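Local coordinates for 70 kDa peptidylprolyl isomerase, putative (Plasmodium falciparum, PDB 2FBN), which probably acts as an FK506-binding peptidyl-prolyl isomerase whose tetratricopeptide repeat domain interacts with the C-terminal pentapeptide of Hsp90, at residues 108-111 and 112-115; 89-92 and 93-96. All blocks are in the same frame, centred on the assembly; numbering follows the deposited sequence.

Contact 1 (108-111 and 112-115); sequences IDHA and SKVL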
loop_
_atom_site.group_PDB
_atom_site.type_symbol
_atom_site.label_atom_id
_atom_site.label_comp_id
_atom_site.label_asym_id
_atom_site.label_seq_id
_atom_site.Cartn_x
_atom_site.Cartn_y
_atom_site.Cartn_z
ATOM N N ILE A 108 4.123 -6.783 -6.641
ATOM C CA ILE A 108 2.891 -6.653 -7.409
ATOM C C ILE A 108 2.249 -5.295 -7.136
ATOM O O ILE A 108 1.860 -4.589 -8.067
ATOM C CB ILE A 108 1.908 -7.799 -7.071
ATOM C CG1 ILE A 108 2.463 -9.113 -7.616
ATOM C CG2 ILE A 108 0.512 -7.470 -7.606
ATOM C CD1 ILE A 108 1.714 -10.373 -7.150
ATOM N N ASP A 109 2.172 -4.934 -5.853
ATOM C CA ASP A 109 1.546 -3.672 -5.451
ATOM C C ASP A 109 2.201 -2.466 -6.127
ATOM O O ASP A 109 1.540 -1.620 -6.757
ATOM C CB ASP A 109 1.617 -3.527 -3.936
ATOM C CG ASP A 109 0.982 -2.232 -3.440
ATOM O OD1 ASP A 109 -0.242 -2.065 -3.605
ATOM O OD2 ASP A 109 1.710 -1.390 -2.894
ATOM N N HIS A 110 3.526 -2.405 -6.025
ATOM C CA HIS A 110 4.244 -1.251 -6.551
ATOM C C HIS A 110 4.319 -1.181 -8.079
ATOM O O HIS A 110 4.142 -0.101 -8.670
ATOM C CB HIS A 110 5.594 -1.104 -5.839
ATOM C CG HIS A 110 5.424 -0.759 -4.393
ATOM N ND1 HIS A 110 5.148 0.525 -3.965
ATOM C CD2 HIS A 110 5.406 -1.534 -3.287
ATOM C CE1 HIS A 110 4.983 0.523 -2.650
ATOM N NE2 HIS A 110 5.130 -0.716 -2.216
ATOM N N ALA A 111 4.538 -2.325 -8.738
ATOM C CA ALA A 111 4.506 -2.324 -10.206
ATOM C C ALA A 111 3.106 -1.904 -10.678
ATOM O O ALA A 111 2.977 -1.142 -11.636
ATOM C CB ALA A 111 4.863 -3.685 -10.755
ATOM N N SER A 112 2.065 -2.366 -9.978
ATOM C CA SER A 112 0.677 -2.038 -10.361
ATOM C C SER A 112 0.407 -0.535 -10.206
ATOM O O SER A 112 -0.312 0.078 -11.021
ATOM C CB SER A 112 -0.331 -2.875 -9.561
ATOM O OG SER A 112 -0.200 -4.259 -9.881
ATOM N N LYS A 113 1.009 0.064 -9.180
ATOM C CA LYS A 113 0.894 1.503 -8.963
ATOM C C LYS A 113 1.504 2.327 -10.092
ATOM O O LYS A 113 0.974 3.391 -10.439
ATOM C CB LYS A 113 1.483 1.905 -7.612
ATOM C CG LYS A 113 0.587 1.552 -6.451
ATOM C CD LYS A 113 1.271 1.820 -5.139
ATOM C CE LYS A 113 0.295 1.541 -4.009
ATOM N NZ LYS A 113 0.933 1.776 -2.716
ATOM N N VAL A 114 2.618 1.853 -10.646
ATOM C CA VAL A 114 3.218 2.521 -11.801
ATOM C C VAL A 114 2.227 2.504 -12.963
ATOM O O VAL A 114 2.036 3.524 -13.624
ATOM C CB VAL A 114 4.539 1.875 -12.254
ATOM C CG1 VAL A 114 5.083 2.593 -13.491
ATOM C CG2 VAL A 114 5.565 1.921 -11.135
ATOM N N LEU A 115 1.622 1.339 -13.195
ATOM C CA LEU A 115 0.718 1.134 -14.322
ATOM C C LEU A 115 -0.552 1.965 -14.240
ATOM O O LEU A 115 -1.091 2.378 -15.276
ATOM C CB LEU A 115 0.414 -0.354 -14.495
ATOM C CG LEU A 115 1.621 -1.150 -15.006
ATOM C CD1 LEU A 115 1.333 -2.648 -14.948
ATOM C CD2 LEU A 115 2.079 -0.695 -16.416
#
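Asp109 and Lys113, one helical turn apart, meet through a salt bridge at the end of a long lysine chain. The carboxylate is set by an Asp109 CG that lies anti to the backbone N (chi1 -180°), while the Lys113 chain runs fully extended beyond CG and passes the carboxylate at a slant. Asp109 OD2 is 3.3 Å from Lys113 NZ, a weak hydrogen bond by its length. Lys113 CE packs alongside, 3.4 Å from Asp109 OD2, and further back Lys113 CG rests 3.3 Å from Asp109 O. The same carboxylate oxygen, Asp109 OD2, stands 3.5 Å above the plane of the His110 ring, displaced toward its rim; the polar partner of this buried ring is Asn91, which bonds ND1. Both segments belong to helix 104-117, which packs against helix 77-100, consistent with the helical hairpin of a tetratricopeptide repeat. On another side of helix 104-117, Ser112 doubles back on the preceding turn. Ser112 OG, set anti to its own carbonyl carbon at chi1 -65°, donates to Ile108 O over 2.8 Å. The hydroxyl approaches from above the carbonyl plane, 36° out of it, whereas Ser112 N, at 2.9 Å, reaches Ile108 O from the opposite face, giving one acceptor two donors. Val114 CG2 lies 3.5 Å from His110 O, and its side chain packs on Asn91 and Leu92. Leu115 and Ala111 instead meet Leu128 of helix 122-135, and Ile108 also touches His70 of the second subunit.

Contact 2 (89-92 and 93-96); sequences SCNL and NLAT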
loop_
_atom_site.group_PDB
_atom_site.type_symbol
_atom_site.label_atom_id
_atom_site.label_comp_id
_atom_site.label_asym_id
_atom_site.label_seq_id
_atom_site.Cartn_x
_atom_site.Cartn_y
_atom_site.Cartn_z
ATOM N N SER A 89 9.232 6.550 -10.552
ATOM C CA SER A 89 10.565 6.054 -10.189
ATOM C C SER A 89 10.589 5.275 -8.874
ATOM O O SER A 89 11.141 4.172 -8.799
ATOM C CB SER A 89 11.570 7.201 -10.113
ATOM O OG SER A 89 11.749 7.758 -11.399
ATOM N N CYS A 90 10.001 5.864 -7.841
ATOM C CA CYS A 90 9.944 5.216 -6.540
ATOM C C CYS A 90 9.204 3.884 -6.618
ATOM O O CYS A 90 9.659 2.884 -6.061
ATOM C CB CYS A 90 9.211 6.115 -5.554
ATOM S SG CYS A 90 10.263 7.480 -5.032
ATOM N N ASN A 91 8.041 3.867 -7.267
ATOM C CA ASN A 91 7.300 2.608 -7.342
ATOM C C ASN A 91 7.985 1.540 -8.201
ATOM O O ASN A 91 7.952 0.356 -7.857
ATOM C CB ASN A 91 5.865 2.837 -7.764
ATOM C CG ASN A 91 5.031 3.391 -6.625
ATOM O OD1 ASN A 91 4.784 2.699 -5.615
ATOM N ND2 ASN A 91 4.590 4.626 -6.774
ATOM N N LEU A 92 8.590 1.958 -9.310
ATOM C CA LEU A 92 9.357 1.022 -10.129
ATOM C C LEU A 92 10.519 0.436 -9.330
ATOM O O LEU A 92 10.726 -0.791 -9.298
ATOM C CB LEU A 92 9.892 1.704 -11.383
ATOM C CG LEU A 92 8.985 1.856 -12.590
ATOM C CD1 LEU A 92 9.680 2.765 -13.593
ATOM C CD2 LEU A 92 8.714 0.481 -13.204
ATOM N N ASN A 93 11.291 1.315 -8.690
ATOM C CA ASN A 93 12.446 0.884 -7.901
ATOM C C ASN A 93 12.003 -0.012 -6.745
ATOM O O ASN A 93 12.652 -1.010 -6.444
ATOM C CB ASN A 93 13.282 2.071 -7.404
ATOM C CG ASN A 93 13.858 2.900 -8.544
ATOM O OD1 ASN A 93 13.888 2.452 -9.697
ATOM N ND2 ASN A 93 14.276 4.126 -8.239
ATOM N N LEU A 94 10.882 0.324 -6.101
ATOM C CA LEU A 94 10.384 -0.542 -5.045
ATOM C C LEU A 94 10.027 -1.929 -5.604
ATOM O O LEU A 94 10.307 -2.960 -4.977
ATOM C CB LEU A 94 9.186 0.098 -4.355
ATOM C CG LEU A 94 9.512 1.172 -3.308
ATOM C CD1 LEU A 94 8.253 1.925 -2.971
ATOM C CD2 LEU A 94 10.168 0.563 -2.041
ATOM N N ALA A 95 9.418 -1.961 -6.786
ATOM C CA ALA A 95 9.069 -3.260 -7.377
ATOM C C ALA A 95 10.340 -4.098 -7.577
ATOM O O ALA A 95 10.382 -5.276 -7.203
ATOM C CB ALA A 95 8.325 -3.073 -8.670
ATOM N N THR A 96 11.380 -3.480 -8.138
ATOM C CA THR A 96 12.697 -4.141 -8.238
ATOM C C THR A 96 13.208 -4.647 -6.882
ATOM O O THR A 96 13.594 -5.817 -6.746
ATOM C CB THR A 96 13.744 -3.215 -8.883
ATOM O OG1 THR A 96 13.227 -2.711 -10.127
ATOM C CG2 THR A 96 15.054 -3.965 -9.118
#
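With chi1 at -61°, Asn93 places its CG beside its own backbone N, and this folds the amide back over the carbonyl of Ser89, one turn earlier. Asn93 CG comes to 3.0 Å from Ser89 O. Although Asn93 ND2 is 3.2 Å from Ser89 O, the angle is too poor for a hydrogen bond, so the amide lies against this oxygen without donating to it. The bond that Ser89 O does receive comes from the main chain, with Asn93 N at 2.9 Å and a nearly straight N-H angle of 165°. Leu94 makes a similar turn in carbon: chi1 of -80° carries CG to 3.2 Å from Cys90 O, and CD1 follows at 3.5 Å from the same oxygen. At the far end, Leu92 O accepts Thr96 N at 3.0 Å in the carbonyl plane. Thr96 OG1 comes close as well, 3.3 Å from Leu92 O, and this hydroxyl is hydrogen-bonded with Lys127 NZ. The side chain of Asn91 starts away from the following turn; its ND2 bonds Glu87 O in the same helix and its OD1 bonds His110 ND1. All these turns belong to helix 77-100, which lies between helices 31-50 and 54-66 and helices 104-117 and 122-135, as in the stacked helical hairpins of tetratricopeptide repeats. Asn93 touches Asn46 of helix 31-50 and Tyr61 of helix 54-66, where Cys90 and Leu94 also pack, on Ala64 and Tyr61 respectively. Leu92 leans on Ala124 of helix 122-135 and, together with Ala95, on Lys127 of the same helix.

In the fold
Contact 2 precedes contact 1 on successive helices, all four segments lying in one tetratricopeptide-repeat sequence range, and their centres are about 8 Å apart. Asn91 OD1 and His110 ND1, 2.8 Å apart, form a probable hydrogen bond that spans the helix pair. Side-chain packing flanks it: Val114 CG2 is 3.5 Å from Asn91 CB, and Leu94 CD1 is 3.5 Å from His110 ND1. Lys42 and Asn46 of helix 31-50, Asn93, and Lys123 and Lys127 of helix 122-135, which gather around contact 2, are consistent with the carboxylate clamp by which such domains hold the Hsp90 C-terminus; contact 1 packs against helix 77-100 through His110 and Val114 and is probably turned away from the peptide groove.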